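Local atomic coordinates of response regulator (Colwellia psychrerythraea, PDB entry 3EQZ), a protein that belongs to the response regulators and carries a CheY-like receiver domain, the signal-receiving module of two-component systems. Residues L42-N45 with K46-I50; P57-D60 with G61-V64; F118-S121 with L122-Q126. All coordinates share one frame; numbering follows the deposited sequence.

How the contacts relate
The three contacts are local turns and helix ends of one receiver domain, a parallel five-stranded sheet flanked by helices. Along the chain they come in series. Contact 1 is the turn leading into the central strand 49-53, contact 2 the start of helix 60-70, the next helix in the chain, and contact 3 the last turns of the closing helix 112-124. Contacts 1 and 3, their centres about 16 Å apart, touch where Ile49 CD1 packs on Leu122 CD2 at 3.8 Å. The centres of contacts 2 and 3 lie about 28 Å apart, on opposite sides of the chain's centre. The middle strand is thereby joined to the C-terminal helix, while contact 2 faces a second subunit.

Contact 1. Residues L42-N45 with K46-I50; sequences LSLN and KQDII
With CG of Asp48 anti to its own carbonyl carbon (chi1 -62°), the carboxylate swings back over the chain to meet the backbone N-H of Asn45. The two residues are the ends of a type I beta turn, Asn45 to Asp48, which leads into strand 49-53, the middle strand of the parallel sheet of this CheY-like fold. Asp48 N closes the turn by donating to Asn45 O at 3.0 Å, and Asn45 N returns a bond to Asp48 OD2. That second bond is nearly straight, 174° at the hydrogen, though the N-H comes from above the carboxylate plane, 46° out of it. The 2.5 Å between Asn45 N and Asp48 OD2 is unusually short and probably in part coordinate error, so it says nothing about strength. Aspartate suits the place because its short side chain ends in an acceptor that reaches back to Asn45 N, and its negative charge also pairs with Arg5 in a salt bridge at the same OD2. The buried charge is thus compensated, which would probably favour its ionised form. The Asn45 side chain crosses the carboxylate obliquely, with ND2 3.4 Å from Asp48 OD2 but badly angled for a hydrogen bond.

The exposed corners of the turn are Lys46 and Gln47, polar residues that suit solvent; the bent chain of Gln47 brings NE2 within 3.5 Å of Asn45 CB. On the inner side, Leu44 and Ile50 supply branched apolar ends that cross at about a right angle, and Phe39 of helix 36-39 touches both. Their meeting point is methyl to methyl, Leu44 CD1 against Ile50 CD1 at 3.6 Å.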
loop_
_atom_site.group_PDB
_atom_site.type_symbol
_atom_site.label_atom_id
_atom_site.label_comp_id
_atom_site.label_asym_id
_atom_site.label_seq_id
_atom_site.Cartn_x
_atom_site.Cartn_y
_atom_site.Cartn_z
ATOM N N LEU B 42 -9.094 -26.945 13.772
ATOM C CA LEU B 42 -7.957 -27.215 14.670
ATOM C C LEU B 42 -7.714 -26.073 15.629
ATOM O O LEU B 42 -7.959 -24.918 15.302
ATOM C CB LEU B 42 -6.672 -27.446 13.876
ATOM C CG LEU B 42 -6.639 -28.655 12.956
ATOM C CD1 LEU B 42 -5.318 -28.731 12.260
ATOM C CD2 LEU B 42 -6.901 -29.885 13.805
ATOM N N SER B 43 -7.225 -26.380 16.824
ATOM C CA SER B 43 -6.818 -25.286 17.728
ATOM C C SER B 43 -5.281 -25.324 17.862
ATOM O O SER B 43 -4.680 -26.354 18.109
ATOM C CB SER B 43 -7.550 -25.311 19.100
ATOM O OG SER B 43 -8.912 -24.835 19.030
ATOM N N LEU B 44 -4.657 -24.192 17.635
ATOM C CA LEU B 44 -3.240 -24.181 17.449
ATOM C C LEU B 44 -2.477 -23.659 18.656
ATOM O O LEU B 44 -3.017 -22.916 19.462
ATOM C CB LEU B 44 -2.951 -23.340 16.215
ATOM C CG LEU B 44 -3.858 -23.832 15.092
ATOM C CD1 LEU B 44 -3.978 -22.779 14.010
ATOM C CD2 LEU B 44 -3.359 -25.181 14.550
ATOM N N ASN B 45 -1.210 -24.043 18.759
ATOM C CA ASN B 45 -0.400 -23.600 19.869
ATOM C C ASN B 45 0.618 -22.546 19.453
ATOM O O ASN B 45 0.885 -22.330 18.289
ATOM C CB ASN B 45 0.322 -24.787 20.535
ATOM C CG ASN B 45 -0.570 -25.995 20.687
ATOM O OD1 ASN B 45 -1.667 -25.898 21.261
ATOM N ND2 ASN B 45 -0.123 -27.146 20.134
ATOM N N LYS B 46 1.202 -21.923 20.454
ATOM C CA LYS B 46 2.182 -20.912 20.272
ATOM C C LYS B 46 3.334 -21.441 19.437
ATOM O O LYS B 46 3.899 -20.697 18.654
ATOM C CB LYS B 46 2.632 -20.405 21.643
ATOM C CG LYS B 46 3.271 -19.071 21.638
ATOM C CD LYS B 46 3.653 -18.700 23.060
ATOM C CE LYS B 46 2.417 -18.284 23.846
ATOM N NZ LYS B 46 2.657 -17.635 25.214
ATOM N N GLN B 47 3.655 -22.725 19.554
ATOM C CA GLN B 47 4.807 -23.303 18.831
ATOM C C GLN B 47 4.488 -23.824 17.427
ATOM O O GLN B 47 5.394 -24.218 16.684
ATOM C CB GLN B 47 5.482 -24.424 19.685
ATOM C CG GLN B 47 5.394 -24.168 21.237
ATOM C CD GLN B 47 4.087 -24.801 21.861
ATOM O OE1 GLN B 47 3.928 -26.039 21.892
ATOM N NE2 GLN B 47 3.168 -23.959 22.330
ATOM N N ASP B 48 3.206 -23.847 17.064
ATOM C CA ASP B 48 2.806 -24.247 15.713
ATOM C C ASP B 48 3.211 -23.154 14.670
ATOM O O ASP B 48 3.240 -21.948 14.987
ATOM C CB ASP B 48 1.297 -24.543 15.639
ATOM C CG ASP B 48 0.874 -25.723 16.569
ATOM O OD1 ASP B 48 1.695 -26.672 16.813
ATOM O OD2 ASP B 48 -0.275 -25.697 17.074
ATOM N N ILE B 49 3.551 -23.598 13.472
ATOM C CA ILE B 49 3.881 -22.729 12.342
ATOM C C ILE B 49 2.885 -23.009 11.204
ATOM O O ILE B 49 2.673 -24.153 10.821
ATOM C CB ILE B 49 5.259 -23.041 11.813
ATOM C CG1 ILE B 49 6.314 -22.731 12.895
ATOM C CG2 ILE B 49 5.519 -22.215 10.542
ATOM C CD1 ILE B 49 7.586 -23.642 12.746
ATOM N N ILE B 50 2.240 -21.975 10.700
ATOM C CA ILE B 50 1.219 -22.141 9.660
ATOM C C ILE B 50 1.768 -21.510 8.388
ATOM O O ILE B 50 2.166 -20.333 8.404
ATOM C CB ILE B 50 -0.079 -21.414 10.020
ATOM C CG1 ILE B 50 -0.603 -21.926 11.381
ATOM C CG2 ILE B 50 -1.105 -21.508 8.884
ATOM C CD1 ILE B 50 -1.676 -20.981 11.973
#

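Contact 2. Residues P57-D60 with G61-V64; sequences PDMD and GIEV
Met59 and Ile62 face each other across the first turn of helix 60-70, with Met59 in the N-cap position of this helix of the receiver domain. The backbone bonds come first. Glu63 N donates to Met59 O at 3.0 Å, and Val64 N donates to Asp60 O at 3.2 Å. These two i to i+4 bonds start the helical ladder. Gly61, the residue between, is buried, and having no side chain it presents only backbone on this first turn.

Apolar contacts follow. The thioether of Met59 lies on the Ile62 side, but its end is modelled in two conformers and its fit against Ile62 is doubtful in detail. A long, flexible thioether can adapt to this side of the helix start, which agrees with the two conformers. Here Ile62 packs on Ile62 of a second subunit and Met59 on Cys98 of that subunit, so the helix start forms part of the interface. Val64 turns instead to Pro36 and Phe39 of its own chain.

The charged side chains lie elsewhere on the turn. Asp60 opens the helix, where a negative side chain at the N-terminal end probably interacts favourably with the helix dipole, and it touches Asp11 and Met55. Glu63 sends its carboxylate to a salt bridge with Arg66, while its CB stays 3.6 Å from Asp60 O.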
loop_
_atom_site.group_PDB
_atom_site.type_symbol
_atom_site.label_atom_id
_atom_site.label_comp_id
_atom_site.label_asym_id
_atom_site.label_seq_id
_atom_site.Cartn_x
_atom_site.Cartn_y
_atom_site.Cartn_z
ATOM N N PRO B 57 -7.441 -15.936 -6.753
ATOM C CA PRO B 57 -8.244 -14.753 -6.486
ATOM C C PRO B 57 -9.551 -15.046 -5.727
ATOM O O PRO B 57 -10.476 -14.251 -5.802
ATOM C CB PRO B 57 -8.566 -14.265 -7.903
ATOM C CG PRO B 57 -8.759 -15.577 -8.686
ATOM C CD PRO B 57 -7.929 -16.648 -7.956
ATOM N N ASP B 58 -9.611 -16.177 -5.031
ATOM C CA ASP B 58 -10.697 -16.485 -4.071
ATOM C C ASP B 58 -10.401 -15.828 -2.723
ATOM O O ASP B 58 -9.289 -15.283 -2.509
ATOM C CB ASP B 58 -10.803 -18.016 -3.865
ATOM C CG ASP B 58 -11.031 -18.764 -5.179
ATOM O OD1 ASP B 58 -11.923 -18.318 -5.956
ATOM O OD2 ASP B 58 -10.311 -19.763 -5.448
ATOM N N MET B 59 -11.360 -15.901 -1.798
ATOM C CA MET B 59 -11.083 -15.213 -0.512
ATOM C C MET B 59 -10.841 -16.220 0.615
ATOM O O MET B 59 -10.822 -15.848 1.783
ATOM C CB MET B 59 -12.152 -14.155 -0.101
ATOM C CG MET B 59 -12.016 -12.700 -0.656
ATOM S SD MET B 59 -11.139 -11.313 0.187
ATOM C CE MET B 59 -11.489 -11.611 1.915
ATOM N N ASP B 60 -10.557 -17.472 0.267
ATOM C CA ASP B 60 -10.248 -18.487 1.289
ATOM C C ASP B 60 -9.067 -18.154 2.201
ATOM O O ASP B 60 -9.138 -18.418 3.381
ATOM C CB ASP B 60 -10.038 -19.876 0.681
ATOM C CG ASP B 60 -11.254 -20.360 -0.090
ATOM O OD1 ASP B 60 -12.398 -20.217 0.424
ATOM O OD2 ASP B 60 -11.046 -20.836 -1.238
ATOM N N GLY B 61 -7.994 -17.574 1.657
ATOM C CA GLY B 61 -6.867 -17.172 2.529
ATOM C C GLY B 61 -7.277 -16.068 3.509
ATOM O O GLY B 61 -6.989 -16.118 4.713
ATOM N N ILE B 62 -7.984 -15.073 3.006
ATOM C CA ILE B 62 -8.511 -14.047 3.898
ATOM C C ILE B 62 -9.408 -14.594 4.994
ATOM O O ILE B 62 -9.358 -14.137 6.136
ATOM C CB ILE B 62 -9.269 -12.968 3.099
ATOM C CG1 ILE B 62 -8.360 -12.489 1.967
ATOM C CG2 ILE B 62 -9.565 -11.777 4.001
ATOM C CD1 ILE B 62 -6.930 -12.200 2.448
ATOM N N GLU B 63 -10.240 -15.574 4.678
ATOM C CA GLU B 63 -11.084 -16.200 5.731
ATOM C C GLU B 63 -10.278 -16.933 6.814
ATOM O O GLU B 63 -10.646 -16.958 7.991
ATOM C CB GLU B 63 -12.076 -17.205 5.098
ATOM C CG GLU B 63 -13.088 -17.813 6.142
ATOM C CD GLU B 63 -13.659 -16.739 7.129
ATOM O OE1 GLU B 63 -13.721 -15.551 6.745
ATOM O OE2 GLU B 63 -14.031 -17.057 8.295
ATOM N N VAL B 64 -9.184 -17.573 6.432
ATOM C CA VAL B 64 -8.358 -18.229 7.448
ATOM C C VAL B 64 -7.741 -17.161 8.369
ATOM O O VAL B 64 -7.717 -17.320 9.579
ATOM C CB VAL B 64 -7.276 -19.086 6.746
ATOM C CG1 VAL B 64 -6.170 -19.532 7.690
ATOM C CG2 VAL B 64 -7.946 -20.307 6.011
#

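Contact 3. Residues F118-S121 with L122-Q126; sequences FLTS and LSNRQ
Phe118 O is gripped by two donors from the next turn of the helix: Leu122 N at 2.9 Å and Ser121 OG at 3.0 Å. The hydroxyl reaches it because OG of Ser121 sits between its own backbone N and carbonyl carbon (chi1 67°), a rotamer that turns it back toward the preceding turn. A serine is small enough to make this second bond without disturbing the i to i+4 ladder, which runs on through Ser123 N to Leu119 O at 2.9 Å and Asn124 N to Thr120 O at 3.0 Å.

The last i to i+4 bond is Arg125 N to Ser121 O; Arg125 is the first residue to leave helical angles, and Gln126 N bonds Ser123 O, one residue closer. The Gln126 side chain folds back, its NE2 giving a 2.7 Å bond to Leu122 O, with the acceptor lying in the plane of the amide though the donor stands 36° out of the carbonyl plane. Glutamine is long enough to make this return and still offer OE1 to Asn4.

Leucine suits position 122, where its CG, anti to the backbone N (chi1 -176°), projects two methyls. CD2 lies 4.2 Å from Phe118 CE2 and 4.3 Å from Leu119 CD2, while CD1 packs on one face of the Arg125 guanidinium, 3.7 Å from its plane and offset toward the rim. Leu122 and Phe118 both pack on Ile103 of strand 101-107. Phe118 and Arg125 also touch a third subunit, on Val114 and Glu113. The chemistry thus implies a helix end whose apolar side seats on the sheet, while side-chain donors from Ser121 and Gln126 supplement its backbone bonds.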
loop_
_atom_site.group_PDB
_atom_site.type_symbol
_atom_site.label_atom_id
_atom_site.label_comp_id
_atom_site.label_asym_id
_atom_site.label_seq_id
_atom_site.Cartn_x
_atom_site.Cartn_y
_atom_site.Cartn_z
ATOM N N PHE B 118 15.362 -20.113 5.135
ATOM C CA PHE B 118 14.551 -19.581 6.227
ATOM C C PHE B 118 14.054 -20.644 7.238
ATOM O O PHE B 118 14.146 -20.469 8.460
ATOM C CB PHE B 118 13.361 -18.766 5.691
ATOM C CG PHE B 118 12.480 -18.231 6.793
ATOM C CD1 PHE B 118 12.949 -17.250 7.662
ATOM C CD2 PHE B 118 11.204 -18.732 6.984
ATOM C CE1 PHE B 118 12.148 -16.779 8.715
ATOM C CE2 PHE B 118 10.404 -18.269 8.015
ATOM C CZ PHE B 118 10.863 -17.275 8.869
ATOM N N LEU B 119 13.471 -21.733 6.743
ATOM C CA LEU B 119 12.988 -22.761 7.669
ATOM C C LEU B 119 14.158 -23.398 8.445
ATOM O O LEU B 119 14.031 -23.745 9.609
ATOM C CB LEU B 119 12.219 -23.829 6.918
ATOM C CG LEU B 119 10.894 -23.373 6.239
ATOM C CD1 LEU B 119 10.301 -24.485 5.414
ATOM C CD2 LEU B 119 9.903 -22.921 7.298
ATOM N N THR B 120 15.296 -23.568 7.798
ATOM C CA THR B 120 16.486 -23.999 8.523
ATOM C C THR B 120 16.824 -23.054 9.679
ATOM O O THR B 120 16.948 -23.514 10.825
ATOM C CB THR B 120 17.664 -24.211 7.564
ATOM O OG1 THR B 120 17.268 -25.184 6.588
ATOM C CG2 THR B 120 18.959 -24.704 8.296
ATOM N N SER B 121 16.931 -21.741 9.440
ATOM C CA SER B 121 17.222 -20.872 10.600
ATOM C C SER B 121 16.089 -20.921 11.649
ATOM O O SER B 121 16.338 -20.833 12.868
ATOM C CB SER B 121 17.487 -19.421 10.189
ATOM O OG SER B 121 16.296 -18.836 9.677
ATOM N N LEU B 122 14.851 -21.069 11.178
ATOM C CA LEU B 122 13.694 -21.073 12.072
ATOM C C LEU B 122 13.805 -22.257 13.036
ATOM O O LEU B 122 13.601 -22.123 14.260
ATOM C CB LEU B 122 12.377 -21.086 11.267
ATOM C CG LEU B 122 11.075 -20.984 12.072
ATOM C CD1 LEU B 122 11.070 -19.738 12.933
ATOM C CD2 LEU B 122 9.793 -21.037 11.168
ATOM N N SER B 123 14.177 -23.401 12.471
ATOM C CA SER B 123 14.401 -24.625 13.219
ATOM C C SER B 123 15.527 -24.465 14.244
ATOM O O SER B 123 15.386 -24.834 15.386
ATOM C CB SER B 123 14.812 -25.704 12.248
ATOM O OG SER B 123 14.861 -26.959 12.863
ATOM N N ASN B 124 16.651 -23.923 13.803
ATOM C CA ASN B 124 17.801 -23.725 14.664
ATOM C C ASN B 124 17.547 -22.735 15.814
ATOM O O ASN B 124 18.216 -22.794 16.840
ATOM C CB ASN B 124 18.993 -23.242 13.826
ATOM C CG ASN B 124 19.475 -24.296 12.851
ATOM O OD1 ASN B 124 19.165 -25.470 13.003
ATOM N ND2 ASN B 124 20.229 -23.879 11.841
ATOM N N ARG B 125 16.615 -21.803 15.649
ATOM C CA ARG B 125 16.314 -20.927 16.772
ATOM C C ARG B 125 15.125 -21.368 17.655
ATOM O O ARG B 125 14.575 -20.563 18.434
ATOM C CB ARG B 125 16.245 -19.447 16.365
ATOM C CG ARG B 125 14.994 -18.994 15.653
ATOM C CD ARG B 125 15.358 -17.765 14.821
ATOM N NE ARG B 125 14.205 -16.982 14.387
ATOM C CZ ARG B 125 12.974 -17.042 14.909
ATOM N NH1 ARG B 125 12.706 -17.857 15.927
ATOM N NH2 ARG B 125 11.998 -16.275 14.407
ATOM N N GLN B 126 14.783 -22.653 17.568
ATOM C CA GLN B 126 13.733 -23.253 18.402
ATOM C C GLN B 126 14.301 -23.722 19.760
ATOM O O GLN B 126 15.330 -24.412 19.804
ATOM C CB GLN B 126 13.039 -24.428 17.679
ATOM C CG GLN B 126 12.167 -24.020 16.471
ATOM C CD GLN B 126 11.307 -22.787 16.760
ATOM O OE1 GLN B 126 10.420 -22.820 17.626
ATOM N NE2 GLN B 126 11.590 -21.681 16.059
#